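Local coordinates for protein glucokinase (Enterococcus faecalis, PDB 2QM1) that probably phosphorylates glucose with ATP as a glucokinase of the ROK family, and binds zinc and magnesium ions, at residues W33-N38 / I51-H56; T189-T194 / F248-A253; F238-V243 / G276-S281. One frame throughout, in Å; residues are numbered along the deposited sequence.

In the fold
The contacts fall in the two halves of an actin-like ATPase fold. Contact 1 lies alone on one side of the chain's centre, where the edge strand 29-36 meets helix 46-60; contacts 2 and 3 lie on the other side, their centres about 12 Å apart, and share helix 237-261. Contact 2 is the buried one, with three of its four touching residues in the interior and the zinc site close by, whereas contacts 1 and 3 are partly buried, their centres about 21 Å from the chain's centre. Chemistry does not track burial: contact 1 turns on an indole-hydroxyl hydrogen bond, while contact 3, just as peripheral, shares with contact 2 a packing almost wholly of carbon atoms.

Contact 1 of 3, residues W33-N38 / I51-H56; sequences WSIETN and IESIRH
Trp33 and Ser53 join strand 33-36 to helix 51-56, whose axes approach to 10.1 Å and run roughly antiparallel at 147°, with Ile35 and Ser53 the nearest pair of CA atoms at 8.1 Å. The contact is built round one polar bond. Trp33 NE1 donates to Ser53 OG over 2.9 Å, and the N-H points at the oxygen with an angle of 147°, so the bond is somewhat bent although OG sits almost exactly in the plane of the indole. The hydroxyl therefore meets the pyrrole edge of the ring, and the adjoining CD1 is also close, 3.5 Å from OG. Ser53 presents this oxygen because its OG stands anti to the backbone N (chi1 176°), while the Trp33 ring is swung between its own N and carbonyl carbon and reaches across to the helix. Next to the bond, the six-membered part of the indole brings CZ2 to 4.4 Å from Ile54 CG1, again at the ring's edge. On the strand, Ile35 CG2 comes to 4.2 Å from Ser53 OG, adding a methyl group beside the hydroxyl. The bond gives the indole N-H its partner and, with the stack of Trp33 on Phe20 of the adjacent strand 17-24, probably restricts the ring's rotation. Both elements belong to a layered alpha-beta domain: strand 29-36 is an outermost strand of a five-stranded mixed sheet, and Ser53 also touches Phe20. Helix 46-60 thus packs over strands 29-36 and 17-24, and it also touches helix 100-108 through Ile54 and Leu108.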
loop_
_atom_site.group_PDB
_atom_site.type_symbol
_atom_site.label_atom_id
_atom_site.label_comp_id
_atom_site.label_asym_id
_atom_site.label_seq_id
_atom_site.Cartn_x
_atom_site.Cartn_y
_atom_site.Cartn_z
ATOM N N TRP B 33 -23.009 -24.064 -6.244
ATOM C CA TRP B 33 -22.991 -25.361 -5.548
ATOM C C TRP B 33 -21.786 -25.460 -4.641
ATOM O O TRP B 33 -20.879 -24.613 -4.701
ATOM C CB TRP B 33 -23.077 -26.516 -6.539
ATOM C CG TRP B 33 -21.857 -26.797 -7.403
ATOM C CD1 TRP B 33 -20.899 -27.747 -7.170
ATOM C CD2 TRP B 33 -21.511 -26.180 -8.656
ATOM N NE1 TRP B 33 -19.965 -27.765 -8.197
ATOM C CE2 TRP B 33 -20.308 -26.816 -9.124
ATOM C CE3 TRP B 33 -22.097 -25.175 -9.442
ATOM C CZ2 TRP B 33 -19.674 -26.454 -10.326
ATOM C CZ3 TRP B 33 -21.463 -24.793 -10.643
ATOM C CH2 TRP B 33 -20.253 -25.444 -11.077
ATOM N N SER B 34 -21.790 -26.409 -3.721
ATOM C CA SER B 34 -20.622 -26.526 -2.837
ATOM C C SER B 34 -20.353 -27.968 -2.453
ATOM O O SER B 34 -21.147 -28.860 -2.786
ATOM C CB SER B 34 -20.689 -25.559 -1.599
ATOM O OG SER B 34 -21.806 -25.857 -0.781
ATOM N N ILE B 35 -19.189 -28.189 -1.836
ATOM C CA ILE B 35 -18.846 -29.451 -1.171
ATOM C C ILE B 35 -18.018 -29.127 0.073
ATOM O O ILE B 35 -17.530 -27.990 0.222
ATOM C CB ILE B 35 -17.997 -30.408 -2.068
ATOM C CG1 ILE B 35 -16.572 -29.809 -2.293
ATOM C CG2 ILE B 35 -18.764 -30.768 -3.379
ATOM C CD1 ILE B 35 -15.767 -30.354 -3.429
ATOM N N GLU B 36 -17.843 -30.125 0.945
ATOM C CA GLU B 36 -16.938 -30.010 2.097
ATOM C C GLU B 36 -15.499 -29.973 1.627
ATOM O O GLU B 36 -15.141 -30.553 0.608
ATOM C CB GLU B 36 -17.089 -31.200 3.076
ATOM C CG GLU B 36 -18.522 -31.602 3.376
ATOM C CD GLU B 36 -18.644 -32.645 4.518
ATOM O OE1 GLU B 36 -18.286 -33.843 4.308
ATOM O OE2 GLU B 36 -19.129 -32.249 5.620
ATOM N N THR B 37 -14.658 -29.337 2.412
ATOM C CA THR B 37 -13.240 -29.330 2.141
ATOM C C THR B 37 -12.662 -30.513 2.922
ATOM O O THR B 37 -12.701 -30.496 4.136
ATOM C CB THR B 37 -12.621 -27.993 2.591
ATOM O OG1 THR B 37 -13.428 -26.893 2.127
ATOM C CG2 THR B 37 -11.165 -27.831 2.081
ATOM N N ASN B 38 -12.173 -31.541 2.216
ATOM C CA ASN B 38 -11.463 -32.675 2.833
ATOM C C ASN B 38 -9.991 -32.350 3.051
ATOM O O ASN B 38 -9.212 -32.353 2.104
ATOM C CB ASN B 38 -11.608 -33.934 1.957
ATOM C CG ASN B 38 -11.066 -35.200 2.632
ATOM O OD1 ASN B 38 -10.707 -35.189 3.792
ATOM N ND2 ASN B 38 -11.006 -36.278 1.893
ATOM N N ILE B 51 -11.681 -30.910 -9.106
ATOM C CA ILE B 51 -11.714 -31.446 -10.469
ATOM C C ILE B 51 -12.951 -32.319 -10.688
ATOM O O ILE B 51 -13.706 -32.136 -11.669
ATOM C CB ILE B 51 -10.448 -32.265 -10.729
ATOM C CG1 ILE B 51 -9.204 -31.326 -10.770
ATOM C CG2 ILE B 51 -10.645 -33.171 -11.977
ATOM C CD1 ILE B 51 -7.847 -32.090 -10.788
ATOM N N GLU B 52 -13.151 -33.278 -9.775
ATOM C CA GLU B 52 -14.337 -34.126 -9.775
ATOM C C GLU B 52 -15.663 -33.388 -9.719
ATOM O O GLU B 52 -16.578 -33.777 -10.417
ATOM C CB GLU B 52 -14.291 -35.163 -8.657
ATOM C CG GLU B 52 -15.471 -36.108 -8.613
ATOM C CD GLU B 52 -15.814 -36.758 -9.969
ATOM O OE1 GLU B 52 -17.015 -36.980 -10.209
ATOM O OE2 GLU B 52 -14.904 -37.048 -10.783
ATOM N N SER B 53 -15.774 -32.373 -8.856
ATOM C CA SER B 53 -17.035 -31.653 -8.713
ATOM C C SER B 53 -17.385 -30.900 -10.025
ATOM O O SER B 53 -18.537 -30.852 -10.434
ATOM C CB SER B 53 -16.953 -30.696 -7.525
ATOM O OG SER B 53 -18.129 -29.909 -7.399
ATOM N N ILE B 54 -16.382 -30.324 -10.689
ATOM C CA ILE B 54 -16.609 -29.658 -11.961
ATOM C C ILE B 54 -16.880 -30.647 -13.103
ATOM O O ILE B 54 -17.783 -30.449 -13.904
ATOM C CB ILE B 54 -15.451 -28.701 -12.294
ATOM C CG1 ILE B 54 -15.526 -27.454 -11.408
ATOM C CG2 ILE B 54 -15.439 -28.341 -13.815
ATOM C CD1 ILE B 54 -14.260 -26.699 -11.398
ATOM N N ARG B 55 -16.122 -31.720 -13.170
ATOM C CA ARG B 55 -16.401 -32.709 -14.183
ATOM C C ARG B 55 -17.863 -33.197 -14.041
ATOM O O ARG B 55 -18.595 -33.304 -15.033
ATOM C CB ARG B 55 -15.453 -33.892 -14.049
ATOM C CG ARG B 55 -14.052 -33.618 -14.549
ATOM C CD ARG B 55 -13.208 -34.859 -14.344
ATOM N NE ARG B 55 -11.837 -34.722 -14.855
ATOM C CZ ARG B 55 -10.816 -35.490 -14.474
ATOM N NH1 ARG B 55 -11.006 -36.444 -13.577
ATOM N NH2 ARG B 55 -9.602 -35.291 -14.983
ATOM N N HIS B 56 -18.277 -33.485 -12.798
ATOM C CA HIS B 56 -19.613 -34.063 -12.544
ATOM C C HIS B 56 -20.760 -33.105 -12.875
ATOM O O HIS B 56 -21.827 -33.564 -13.275
ATOM C CB HIS B 56 -19.727 -34.543 -11.089
ATOM C CG HIS B 56 -20.991 -35.283 -10.782
ATOM N ND1 HIS B 56 -21.174 -36.613 -11.103
ATOM C CD2 HIS B 56 -22.138 -34.877 -10.181
ATOM C CE1 HIS B 56 -22.374 -36.997 -10.696
ATOM N NE2 HIS B 56 -22.977 -35.960 -10.138
#

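Contact 2 of 3, residues T189-T194 / F248-A253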
loop_
_atom_site.group_PDB
_atom_site.type_symbol
_atom_site.label_atom_id
_atom_site.label_comp_id
_atom_site.label_asym_id
_atom_site.label_seq_id
_atom_site.Cartn_x
_atom_site.Cartn_y
_atom_site.Cartn_z
ATOM N N THR B 189 -5.839 -9.821 15.876
ATOM C CA THR B 189 -6.035 -10.120 17.318
ATOM C C THR B 189 -7.174 -9.299 17.959
ATOM O O THR B 189 -7.676 -9.591 19.045
ATOM C CB THR B 189 -4.689 -9.899 18.187
ATOM O OG1 THR B 189 -4.368 -8.511 18.231
ATOM C CG2 THR B 189 -3.491 -10.640 17.610
ATOM N N VAL B 190 -7.579 -8.227 17.310
ATOM C CA VAL B 190 -8.554 -7.348 17.975
ATOM C C VAL B 190 -9.868 -7.212 17.179
ATOM O O VAL B 190 -10.850 -6.601 17.654
ATOM C CB VAL B 190 -7.888 -5.958 18.396
ATOM C CG1 VAL B 190 -6.747 -6.176 19.435
ATOM C CG2 VAL B 190 -7.284 -5.301 17.236
ATOM N N SER B 191 -9.892 -7.782 15.977
ATOM C CA SER B 191 -10.995 -7.551 15.019
ATOM C C SER B 191 -11.551 -8.816 14.316
ATOM O O SER B 191 -12.535 -8.739 13.580
ATOM C CB SER B 191 -10.619 -6.451 13.987
ATOM O OG SER B 191 -9.639 -6.897 13.028
ATOM N N SER B 192 -10.960 -9.984 14.531
ATOM C CA SER B 192 -11.601 -11.188 13.974
ATOM C C SER B 192 -12.769 -11.508 14.929
ATOM O O SER B 192 -12.861 -10.901 15.997
ATOM C CB SER B 192 -10.660 -12.359 13.972
ATOM O OG SER B 192 -10.244 -12.637 15.300
ATOM N N ALA B 193 -13.600 -12.482 14.577
ATOM C CA ALA B 193 -14.705 -12.959 15.458
ATOM C C ALA B 193 -14.236 -13.204 16.881
ATOM O O ALA B 193 -14.853 -12.770 17.854
ATOM C CB ALA B 193 -15.305 -14.231 14.902
ATOM N N THR B 194 -13.099 -13.888 16.959
ATOM C CA THR B 194 -12.392 -14.201 18.165
ATOM C C THR B 194 -11.659 -12.999 18.811
ATOM O O THR B 194 -11.540 -12.925 20.017
ATOM C CB THR B 194 -11.383 -15.347 17.799
ATOM O OG1 THR B 194 -11.920 -16.618 18.197
ATOM C CG2 THR B 194 -10.000 -15.135 18.381
ATOM N N PHE B 248 -11.559 1.837 16.834
ATOM C CA PHE B 248 -10.267 2.567 17.004
ATOM C C PHE B 248 -9.171 1.865 16.178
ATOM O O PHE B 248 -8.522 2.461 15.310
ATOM C CB PHE B 248 -9.897 2.691 18.508
ATOM C CG PHE B 248 -8.521 3.262 18.764
ATOM C CD1 PHE B 248 -8.336 4.637 18.887
ATOM C CD2 PHE B 248 -7.402 2.415 18.839
ATOM C CE1 PHE B 248 -7.071 5.159 19.092
ATOM C CE2 PHE B 248 -6.148 2.918 19.028
ATOM C CZ PHE B 248 -5.980 4.315 19.164
ATOM N N TYR B 249 -9.007 0.577 16.420
ATOM C CA TYR B 249 -7.922 -0.172 15.786
ATOM C C TYR B 249 -8.193 -0.346 14.298
ATOM O O TYR B 249 -7.280 -0.245 13.508
ATOM C CB TYR B 249 -7.775 -1.559 16.424
ATOM C CG TYR B 249 -7.180 -1.562 17.827
ATOM C CD1 TYR B 249 -5.951 -0.963 18.087
ATOM C CD2 TYR B 249 -7.845 -2.190 18.881
ATOM C CE1 TYR B 249 -5.386 -0.976 19.376
ATOM C CE2 TYR B 249 -7.281 -2.223 20.183
ATOM C CZ TYR B 249 -6.056 -1.618 20.407
ATOM O OH TYR B 249 -5.507 -1.633 21.667
ATOM N N LEU B 250 -9.441 -0.641 13.928
ATOM C CA LEU B 250 -9.780 -0.684 12.508
ATOM C C LEU B 250 -9.600 0.673 11.898
ATOM O O LEU B 250 -9.170 0.744 10.773
ATOM C CB LEU B 250 -11.202 -1.185 12.234
ATOM C CG LEU B 250 -11.465 -2.670 12.512
ATOM C CD1 LEU B 250 -12.912 -2.807 12.951
ATOM C CD2 LEU B 250 -11.194 -3.489 11.243
ATOM N N GLY B 251 -9.952 1.746 12.625
ATOM C CA GLY B 251 -9.705 3.095 12.114
ATOM C C GLY B 251 -8.216 3.452 11.921
ATOM O O GLY B 251 -7.860 4.128 10.958
ATOM N N LEU B 252 -7.353 3.029 12.835
ATOM C CA LEU B 252 -5.928 3.274 12.702
ATOM C C LEU B 252 -5.371 2.544 11.500
ATOM O O LEU B 252 -4.616 3.104 10.732
ATOM C CB LEU B 252 -5.173 2.815 13.944
ATOM C CG LEU B 252 -3.653 2.964 14.040
ATOM C CD1 LEU B 252 -3.163 4.385 13.909
ATOM C CD2 LEU B 252 -3.300 2.393 15.441
ATOM N N ALA B 253 -5.744 1.283 11.367
ATOM C CA ALA B 253 -5.167 0.446 10.343
ATOM C C ALA B 253 -5.710 0.888 9.000
ATOM O O ALA B 253 -4.943 1.060 8.107
ATOM C CB ALA B 253 -5.473 -1.031 10.632
#
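Val190 faces Tyr249 and Ser191 faces Leu250, with CA atoms 7.5 Å and 7.4 Å apart, where the short helix 188-191 of this ROK-family protein lies against the long helix 237-261 of an actin-like ATPase fold. The main packing is an aliphatic side chain against a phenol ring. Val190 CG2 approaches Tyr249 CD2 to 3.6 Å, meeting the ring obliquely, while Val190 CG1 lies near CE2 and CB near CD2, so the two methyls and CB lie along ring atoms CG, CD2 and CE2, the side chains crossing at about a right angle. The chi1 of Tyr249 (-72°) swings the ring toward segment 189-194, and chi2 (-55°) turns CD2 and CE2 to Val190; Phe248 CD2 lies over one face. Leu250 and Ser191 both touch Leu142, tying the helices to the five-stranded sheet that holds strand 137-142. The zinc site is near: the side chain of Val190 lies about 7 Å from that of Cys186, a zinc ligand that precedes this helix, and Thr189 OG1 is hydrogen-bonded to Cys186 O. The hydroxyl of Ser191 is hydrogen-bonded to Leu187 O, just before the helix, and Ser191 CB and OG each lie 4.1 Å from Leu250 CD2.

Contact 3 of 3, residues F238-V243 / G276-S281; sequences FALMVV and GEFLRS
Leu240 and Val243 pack against Phe278 in an apolar helix-to-helix contact on the periphery of the fold, where the first turns of helix 237-261 meet the first turns of helix 277-289. The nearest CA atoms are those of Val243 and Leu279 at 7.9 Å, and the ring of Phe278 carries the touching atoms. Phe278 extends with CG anti to the backbone N (chi1 -174°), which carries its far end to the other helix. There CZ meets Leu240 CD2 at 3.8 Å, the methyl lying at the edge of the ring and near its plane, the two side chains crossing at about a right angle. On the neighbouring ring atom, Phe278 CE1 lies 3.9 Å from Val243 CG1, which approaches obliquely. Leu240 and Val243 stand three residues apart on the same side of their helix, so together they hold the ring's far rim. Outside the pair, Val243 leans on Phe229 and Phe278 on Ala232, both of helix 225-233, and Arg282 makes a cation-pi contact with the Phe278 ring. The helix that carries Phe278 starts at Gly276, its N-cap, and carries a salt bridge in its first turn: Arg280 grips Glu277 side-on, NE to OE1 at 2.8 Å and NH2 to OE2 at 2.8 Å, the latter almost straight at 179°. These charges pair within their own helix, and Arg280 NH1 reaches on to Glu284. The joint itself is thus left to carbon, and van der Waals packing rather than directed bonds holds the two helices here.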
loop_
_atom_site.group_PDB
_atom_site.type_symbol
_atom_site.label_atom_id
_atom_site.label_comp_id
_atom_site.label_asym_id
_atom_site.label_seq_id
_atom_site.Cartn_x
_atom_site.Cartn_y
_atom_site.Cartn_z
ATOM N N PHE B 238 -21.421 -1.517 27.980
ATOM C CA PHE B 238 -20.236 -2.335 27.834
ATOM C C PHE B 238 -19.954 -2.652 26.377
ATOM O O PHE B 238 -18.837 -2.465 25.923
ATOM C CB PHE B 238 -20.269 -3.624 28.691
ATOM C CG PHE B 238 -18.978 -4.425 28.617
ATOM C CD1 PHE B 238 -17.761 -3.852 29.015
ATOM C CD2 PHE B 238 -18.977 -5.738 28.148
ATOM C CE1 PHE B 238 -16.561 -4.548 28.936
ATOM C CE2 PHE B 238 -17.793 -6.467 28.073
ATOM C CZ PHE B 238 -16.565 -5.868 28.467
ATOM N N ALA B 239 -20.954 -3.142 25.653
ATOM C CA ALA B 239 -20.831 -3.326 24.211
ATOM C C ALA B 239 -20.296 -2.089 23.494
ATOM O O ALA B 239 -19.601 -2.196 22.485
ATOM C CB ALA B 239 -22.135 -3.755 23.619
ATOM N N LEU B 240 -20.616 -0.917 24.020
ATOM C CA LEU B 240 -20.237 0.347 23.382
ATOM C C LEU B 240 -18.758 0.653 23.623
ATOM O O LEU B 240 -18.109 1.291 22.788
ATOM C CB LEU B 240 -21.113 1.507 23.907
ATOM C CG LEU B 240 -22.553 1.557 23.384
ATOM C CD1 LEU B 240 -23.466 2.443 24.249
ATOM C CD2 LEU B 240 -22.525 1.997 21.901
HETATM N N MSE B 241 -18.261 0.229 24.783
HETATM C CA MSE B 241 -16.847 0.332 25.126
HETATM C C MSE B 241 -16.016 -0.603 24.232
HETATM O O MSE B 241 -14.960 -0.182 23.743
HETATM C CB MSE B 241 -16.643 0.011 26.609
HETATM C CG MSE B 241 -15.271 0.364 27.190
HETATM SE SE MSE B 241 -15.015 -0.274 29.042
HETATM C CE MSE B 241 -15.846 1.273 29.869
ATOM N N VAL B 242 -16.513 -1.830 24.006
ATOM C CA VAL B 242 -15.825 -2.854 23.164
ATOM C C VAL B 242 -15.783 -2.480 21.690
ATOM O O VAL B 242 -14.710 -2.435 21.105
ATOM C CB VAL B 242 -16.439 -4.283 23.322
ATOM C CG1 VAL B 242 -15.647 -5.321 22.505
ATOM C CG2 VAL B 242 -16.503 -4.687 24.799
ATOM N N VAL B 243 -16.951 -2.212 21.099
ATOM C CA VAL B 243 -17.058 -1.619 19.754
ATOM C C VAL B 243 -16.116 -0.416 19.544
ATOM O O VAL B 243 -15.396 -0.377 18.584
ATOM C CB VAL B 243 -18.532 -1.213 19.435
ATOM C CG1 VAL B 243 -18.615 -0.262 18.295
ATOM C CG2 VAL B 243 -19.398 -2.429 19.156
ATOM N N GLY B 276 -23.422 -3.840 9.885
ATOM C CA GLY B 276 -24.012 -2.793 9.082
ATOM C C GLY B 276 -23.544 -1.405 9.450
ATOM O O GLY B 276 -22.377 -1.198 9.827
ATOM N N GLU B 277 -24.465 -0.461 9.360
ATOM C CA GLU B 277 -24.126 0.940 9.427
ATOM C C GLU B 277 -23.472 1.347 10.753
ATOM O O GLU B 277 -22.654 2.253 10.786
ATOM C CB GLU B 277 -25.354 1.805 9.087
ATOM C CG GLU B 277 -25.171 3.362 9.233
ATOM C CD GLU B 277 -24.046 3.960 8.347
ATOM O OE1 GLU B 277 -23.613 3.312 7.355
ATOM O OE2 GLU B 277 -23.591 5.097 8.643
ATOM N N PHE B 278 -23.827 0.667 11.833
ATOM C CA PHE B 278 -23.338 1.019 13.158
ATOM C C PHE B 278 -21.829 0.768 13.251
ATOM O O PHE B 278 -21.093 1.565 13.821
ATOM C CB PHE B 278 -24.104 0.212 14.205
ATOM C CG PHE B 278 -23.788 0.591 15.614
ATOM C CD1 PHE B 278 -22.759 -0.058 16.305
ATOM C CD2 PHE B 278 -24.521 1.582 16.256
ATOM C CE1 PHE B 278 -22.459 0.284 17.609
ATOM C CE2 PHE B 278 -24.235 1.942 17.568
ATOM C CZ PHE B 278 -23.203 1.298 18.249
ATOM N N LEU B 279 -21.385 -0.352 12.673
ATOM C CA LEU B 279 -19.962 -0.628 12.483
ATOM C C LEU B 279 -19.274 0.300 11.471
ATOM O O LEU B 279 -18.220 0.807 11.767
ATOM C CB LEU B 279 -19.724 -2.087 12.082
ATOM C CG LEU B 279 -18.336 -2.375 11.494
ATOM C CD1 LEU B 279 -17.269 -2.335 12.578
ATOM C CD2 LEU B 279 -18.329 -3.729 10.806
ATOM N N ARG B 280 -19.864 0.528 10.296
ATOM C CA ARG B 280 -19.233 1.400 9.276
ATOM C C ARG B 280 -18.972 2.788 9.840
ATOM O O ARG B 280 -17.895 3.335 9.691
ATOM C CB ARG B 280 -20.096 1.516 8.017
ATOM C CG ARG B 280 -19.346 2.007 6.766
ATOM C CD ARG B 280 -20.302 2.659 5.863
ATOM N NE ARG B 280 -20.959 3.733 6.589
ATOM C CZ ARG B 280 -20.464 4.961 6.712
ATOM N NH1 ARG B 280 -19.315 5.313 6.088
ATOM N NH2 ARG B 280 -21.152 5.832 7.436
ATOM N N SER B 281 -19.934 3.279 10.603
ATOM C CA SER B 281 -19.846 4.585 11.175
ATOM C C SER B 281 -18.649 4.740 12.112
ATOM O O SER B 281 -17.923 5.749 12.027
ATOM C CB SER B 281 -21.148 4.920 11.901
ATOM O OG SER B 281 -21.451 6.266 11.623
#